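PDB 2WL9: catechol 2,3-dioxygenase from Rhodococcus sp., which probably catalyses the iron-dependent extradiol ring cleavage of catechols, a step in the breakdown of aromatic hydrocarbons. Local coordinates for residues 248-253 and 281-286; 212-217 and 261-266. One frame throughout, in Å; residues are numbered along the deposited sequence.

Contact 1: residues 248-253 and 281-286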
# COMPACT_ATOMS: atom_id res chain seq x y z
N GLU C 248 12.59 -19.45 -14.88
CA GLU C 248 11.22 -19.87 -14.51
C GLU C 248 10.14 -19.29 -15.45
O GLU C 248 8.97 -19.15 -15.07
CB GLU C 248 10.93 -19.60 -13.02
CG GLU C 248 11.89 -20.35 -12.08
CD GLU C 248 11.47 -20.35 -10.62
OE1 GLU C 248 10.31 -20.01 -10.29
OE2 GLU C 248 12.33 -20.71 -9.78
N ALA C 249 10.55 -18.98 -16.67
CA ALA C 249 9.66 -18.43 -17.69
C ALA C 249 8.93 -19.54 -18.44
O ALA C 249 9.49 -20.59 -18.70
CB ALA C 249 10.45 -17.59 -18.67
N LEU C 250 7.67 -19.30 -18.79
CA LEU C 250 6.91 -20.24 -19.61
C LEU C 250 7.16 -19.96 -21.09
O LEU C 250 6.72 -18.93 -21.60
CB LEU C 250 5.41 -20.15 -19.30
CG LEU C 250 4.55 -21.30 -19.82
CD1 LEU C 250 4.91 -22.60 -19.11
CD2 LEU C 250 3.07 -20.99 -19.62
N THR C 251 7.87 -20.87 -21.76
CA THR C 251 8.36 -20.60 -23.12
C THR C 251 8.34 -21.83 -24.02
O THR C 251 8.34 -22.95 -23.54
CB THR C 251 9.82 -20.08 -23.13
OG1 THR C 251 10.73 -21.17 -22.95
CG2 THR C 251 10.08 -19.01 -22.06
N PHE C 252 8.34 -21.60 -25.33
CA PHE C 252 8.64 -22.65 -26.29
C PHE C 252 9.70 -22.15 -27.27
O PHE C 252 9.95 -20.95 -27.34
CB PHE C 252 7.36 -23.16 -26.99
CG PHE C 252 6.74 -22.17 -27.93
CD1 PHE C 252 6.94 -22.28 -29.30
CD2 PHE C 252 5.92 -21.15 -27.45
CE1 PHE C 252 6.35 -21.38 -30.18
CE2 PHE C 252 5.33 -20.25 -28.32
CZ PHE C 252 5.55 -20.36 -29.69
N TYR C 253 10.32 -23.07 -28.00
CA TYR C 253 11.36 -22.73 -28.97
C TYR C 253 10.93 -23.19 -30.36
O TYR C 253 10.64 -24.38 -30.56
CB TYR C 253 12.67 -23.45 -28.63
CG TYR C 253 13.40 -22.96 -27.39
CD1 TYR C 253 14.58 -22.22 -27.51
CD2 TYR C 253 12.94 -23.27 -26.11
CE1 TYR C 253 15.28 -21.78 -26.38
CE2 TYR C 253 13.64 -22.84 -24.97
CZ TYR C 253 14.81 -22.10 -25.12
OH TYR C 253 15.52 -21.65 -24.02
N ASP C 281 15.45 -28.81 -15.94
CA ASP C 281 14.33 -27.88 -16.08
C ASP C 281 13.16 -28.30 -15.18
O ASP C 281 13.15 -29.41 -14.64
CB ASP C 281 13.84 -27.88 -17.53
CG ASP C 281 14.69 -27.03 -18.46
OD1 ASP C 281 15.74 -26.48 -18.03
OD2 ASP C 281 14.29 -26.91 -19.63
N ILE C 282 12.17 -27.42 -15.03
CA ILE C 282 11.02 -27.68 -14.15
C ILE C 282 10.01 -28.63 -14.79
O ILE C 282 9.77 -29.72 -14.26
CB ILE C 282 10.33 -26.36 -13.67
CG1 ILE C 282 11.36 -25.37 -13.13
CG2 ILE C 282 9.28 -26.66 -12.57
CD1 ILE C 282 10.80 -23.97 -12.78
N PHE C 283 9.43 -28.22 -15.92
CA PHE C 283 8.49 -29.07 -16.66
C PHE C 283 8.51 -28.75 -18.16
O PHE C 283 9.10 -27.76 -18.58
CB PHE C 283 7.06 -28.97 -16.09
CG PHE C 283 6.43 -27.60 -16.21
CD1 PHE C 283 6.49 -26.71 -15.14
CD2 PHE C 283 5.79 -27.21 -17.38
CE1 PHE C 283 5.91 -25.44 -15.24
CE2 PHE C 283 5.21 -25.94 -17.48
CZ PHE C 283 5.27 -25.06 -16.42
N GLY C 284 7.86 -29.61 -18.96
CA GLY C 284 7.77 -29.41 -20.40
C GLY C 284 9.13 -29.28 -21.06
O GLY C 284 10.10 -29.89 -20.62
N HIS C 285 9.21 -28.46 -22.11
CA HIS C 285 10.44 -28.31 -22.90
C HIS C 285 10.92 -29.65 -23.45
O HIS C 285 12.12 -29.91 -23.57
CB HIS C 285 11.56 -27.63 -22.09
CG HIS C 285 11.40 -26.15 -21.96
ND1 HIS C 285 10.67 -25.39 -22.86
CD2 HIS C 285 11.90 -25.27 -21.06
CE1 HIS C 285 10.72 -24.12 -22.50
NE2 HIS C 285 11.47 -24.02 -21.42
N ASP C 286 9.95 -30.51 -23.76
CA ASP C 286 10.22 -31.81 -24.36
C ASP C 286 10.75 -31.59 -25.77
O ASP C 286 10.27 -30.71 -26.48
CB ASP C 286 8.94 -32.63 -24.41
CG ASP C 286 8.25 -32.70 -23.06
OD1 ASP C 286 8.73 -33.46 -22.19
OD2 ASP C 286 7.25 -31.97 -22.87
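The ring edge of Tyr253 is directed at the face of His285 in a T-shaped pair, with centroids 5.7 Å apart and planes inclined at 70°. Tyr253 CE2 comes nearest, 4.0 Å from His285 CE1. Thr251 OG1 occupies a different side of the imidazole, lying at its edge and in its plane. The polar ends of these side chains have partners beyond the two segments: His285 ND1 hydrogen-bonds to Gln240 O, Tyr253 OH to His244 NE2 and Thr251 OG1 to Glu263 OE2. Histidine suits such a place, offering a flat face to an aromatic edge and a ring nitrogen to a backbone oxygen.

Toward 248-250 the contact becomes apolar. Leu250 CD1 meets the Phe283 ring obliquely, 3.7 Å from CZ and just as near CE2, and the two side chains cross at about a right angle. Glu248 CG rests 3.8 Å from Ile282 CD1; its carboxylate makes a weak, long ion pair with Arg269. Asp228 of the second subunit also packs against Phe283.

Tyr253 belongs to the iron site, its side chain about 3 Å from the metal, and His285 packs against the edge of its ring: a second-shell arrangement around the non-haem iron centre of a type I extradiol dioxygenase.

Contact 2: residues 212-217 and 261-266. With FE (Fe (III) ion), chain K.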
# COMPACT_ATOMS: atom_id res chain seq x y z
N HIS C 212 19.46 -18.81 -30.38
CA HIS C 212 18.10 -18.31 -30.23
C HIS C 212 18.01 -16.89 -29.69
O HIS C 212 18.97 -16.37 -29.12
CB HIS C 212 17.24 -19.28 -29.40
CG HIS C 212 17.43 -19.17 -27.92
ND1 HIS C 212 18.35 -19.91 -27.22
CD2 HIS C 212 16.78 -18.42 -26.99
CE1 HIS C 212 18.28 -19.62 -25.94
NE2 HIS C 212 17.34 -18.71 -25.77
N LEU C 213 16.85 -16.32 -29.86
CA LEU C 213 16.40 -15.10 -29.27
C LEU C 213 15.12 -15.38 -28.52
O LEU C 213 14.24 -15.97 -29.04
CB LEU C 213 16.15 -14.02 -30.29
CG LEU C 213 15.35 -12.79 -29.90
CD1 LEU C 213 16.05 -12.00 -28.87
CD2 LEU C 213 15.01 -11.98 -31.06
N MET C 214 15.05 -14.92 -27.30
CA MET C 214 13.88 -15.01 -26.48
C MET C 214 13.22 -13.63 -26.38
O MET C 214 13.87 -12.70 -26.16
CB MET C 214 14.26 -15.46 -25.11
CG MET C 214 13.19 -15.62 -24.21
SD MET C 214 12.44 -14.20 -23.43
CE MET C 214 11.39 -14.89 -22.36
N ILE C 215 11.94 -13.58 -26.61
CA ILE C 215 11.10 -12.42 -26.54
C ILE C 215 9.96 -12.72 -25.53
O ILE C 215 9.48 -13.83 -25.43
CB ILE C 215 10.54 -11.97 -27.88
CG1 ILE C 215 9.64 -13.02 -28.50
CG2 ILE C 215 11.62 -11.53 -28.84
CD1 ILE C 215 9.12 -12.67 -29.82
N GLU C 216 9.58 -11.71 -24.78
CA GLU C 216 8.65 -11.93 -23.68
C GLU C 216 7.39 -11.08 -23.84
O GLU C 216 7.48 -9.88 -24.08
CB GLU C 216 9.35 -11.63 -22.36
CG GLU C 216 8.54 -12.00 -21.12
CD GLU C 216 9.24 -11.62 -19.84
OE1 GLU C 216 10.38 -11.12 -19.90
OE2 GLU C 216 8.62 -11.80 -18.77
N TYR C 217 6.22 -11.72 -23.71
CA TYR C 217 4.95 -11.02 -23.67
C TYR C 217 4.57 -10.63 -22.24
O TYR C 217 4.92 -11.35 -21.29
CB TYR C 217 3.84 -11.92 -24.22
CG TYR C 217 3.96 -12.27 -25.68
CD1 TYR C 217 3.80 -11.31 -26.67
CD2 TYR C 217 4.19 -13.60 -26.07
CE1 TYR C 217 3.88 -11.64 -28.01
CE2 TYR C 217 4.28 -13.94 -27.41
CZ TYR C 217 4.12 -12.96 -28.38
OH TYR C 217 4.21 -13.29 -29.70
N LEU C 261 16.46 -20.15 -34.04
CA LEU C 261 15.30 -20.24 -33.15
C LEU C 261 14.88 -18.94 -32.48
O LEU C 261 15.71 -18.15 -32.04
CB LEU C 261 15.55 -21.28 -32.05
CG LEU C 261 15.80 -22.73 -32.47
CD1 LEU C 261 16.15 -23.53 -31.24
CD2 LEU C 261 14.58 -23.29 -33.14
N TRP C 262 13.56 -18.74 -32.40
CA TRP C 262 13.00 -17.74 -31.49
C TRP C 262 12.25 -18.45 -30.37
O TRP C 262 11.63 -19.49 -30.58
CB TRP C 262 12.07 -16.78 -32.24
CG TRP C 262 12.78 -15.65 -32.90
CD1 TRP C 262 14.10 -15.59 -33.25
CD2 TRP C 262 12.20 -14.41 -33.34
NE1 TRP C 262 14.39 -14.39 -33.85
CE2 TRP C 262 13.24 -13.65 -33.92
CE3 TRP C 262 10.91 -13.86 -33.28
CZ2 TRP C 262 13.03 -12.37 -34.45
CZ3 TRP C 262 10.70 -12.58 -33.82
CH2 TRP C 262 11.75 -11.85 -34.39
N GLU C 263 12.32 -17.86 -29.18
CA GLU C 263 11.74 -18.44 -27.98
C GLU C 263 10.73 -17.46 -27.37
O GLU C 263 11.08 -16.68 -26.49
CB GLU C 263 12.86 -18.79 -26.99
CG GLU C 263 12.42 -19.53 -25.73
CD GLU C 263 13.39 -19.36 -24.57
OE1 GLU C 263 14.50 -18.81 -24.77
OE2 GLU C 263 13.06 -19.78 -23.44
N PRO C 264 9.47 -17.48 -27.85
CA PRO C 264 8.42 -16.66 -27.25
C PRO C 264 8.15 -17.11 -25.82
O PRO C 264 8.10 -18.31 -25.56
CB PRO C 264 7.20 -16.94 -28.14
CG PRO C 264 7.78 -17.43 -29.42
CD PRO C 264 8.97 -18.23 -29.02
N GLY C 265 7.98 -16.16 -24.92
CA GLY C 265 7.81 -16.49 -23.51
C GLY C 265 6.95 -15.53 -22.71
O GLY C 265 6.47 -14.52 -23.24
N TRP C 266 6.75 -15.88 -21.44
CA TRP C 266 5.93 -15.12 -20.51
C TRP C 266 6.34 -15.45 -19.07
O TRP C 266 6.68 -16.60 -18.77
CB TRP C 266 4.44 -15.44 -20.68
CG TRP C 266 3.58 -14.83 -19.61
CD1 TRP C 266 3.08 -13.57 -19.59
CD2 TRP C 266 3.14 -15.46 -18.40
NE1 TRP C 266 2.35 -13.36 -18.44
CE2 TRP C 266 2.36 -14.50 -17.69
CE3 TRP C 266 3.32 -16.73 -17.83
CZ2 TRP C 266 1.77 -14.78 -16.45
CZ3 TRP C 266 2.74 -17.01 -16.60
CH2 TRP C 266 1.97 -16.04 -15.92
FE FE K . 16.45 -19.01 -23.56
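Glu263 reaches past His212 and Met214 to the iron. Its CB lies 3.9 Å from His212 CD2. CG, anti to the backbone N (chi1 -174°), packs 3.3 Å from Phe252 O of the adjacent strand 250-255, and the extended chain beyond it brings CD to 3.8 Å from Met214 CG. At the tip the two oxygens divide the work: OE1 binds the iron at 2.3 Å, while OE2 is held by Thr251 OG1, a second-shell group that can fix the carboxylate's rotation. A glutamate suits this role because one oxygen can bind the metal while the other is held by a hydrogen bond.

His212 NE2 is the neighbouring ligand, 2.4 Å from the iron. Its ring plane stands 70° from that of the carboxylate, and NE2 and OE1 approach each other because they share the metal. His149 also binds it.

Beneath this site the strands run parallel. Leu213, Ile215 and Tyr217 alternately donate N-H and, in the first two cases, accept through O, meeting Leu261, Glu263 and Gly265; the Glu263 N to Leu213 O bond is 2.7 Å. Pro264, lacking an N-H, fits between Glu263 and Gly265, which make the bonds. Gly265, with no CB, lets Met214 CE come within 4.1 Å of its CA. On the opposite sheet face, Leu213 CD2 sits over the Trp262 ring, 3.6 Å above its plane and offset toward the rim, a CH-pi contact. Ile215 CD1 touches the same indole at CE3, and Tyr217 CE2 packs on Pro264 CB.

Two protein ligands projecting from one face of adjacent strands, completed by a second histidine, form the facial triad of two histidines and one carboxylate characteristic of extradiol dioxygenases with the vicinal oxygen chelate fold.

Overall arrangement
From the N terminus the chain first builds a separate eight-stranded sheet, and both contacts belong to the later half. Among their strands 210-217 comes first, then helix 220-232 and strands 237-240 and 242-243, the last pairing with both sides of contact 1; 248-253, 261-266 and 281-286 follow. The segments alternate, so the contacts cross: contact 2 closes the longer loop when 261-266 returns beside 212-217, and contact 1 a shorter one when 281-286 comes back to 248-253. Antiparallel strands 250-255 and 261-266 join the two. Contact 2 completes a beta-alpha-beta-beta-beta module, while contact 1 fastens the C-terminal region to it; they meet where Leu250 N hydrogen-bonds to Trp266 O and in the second shell of the iron.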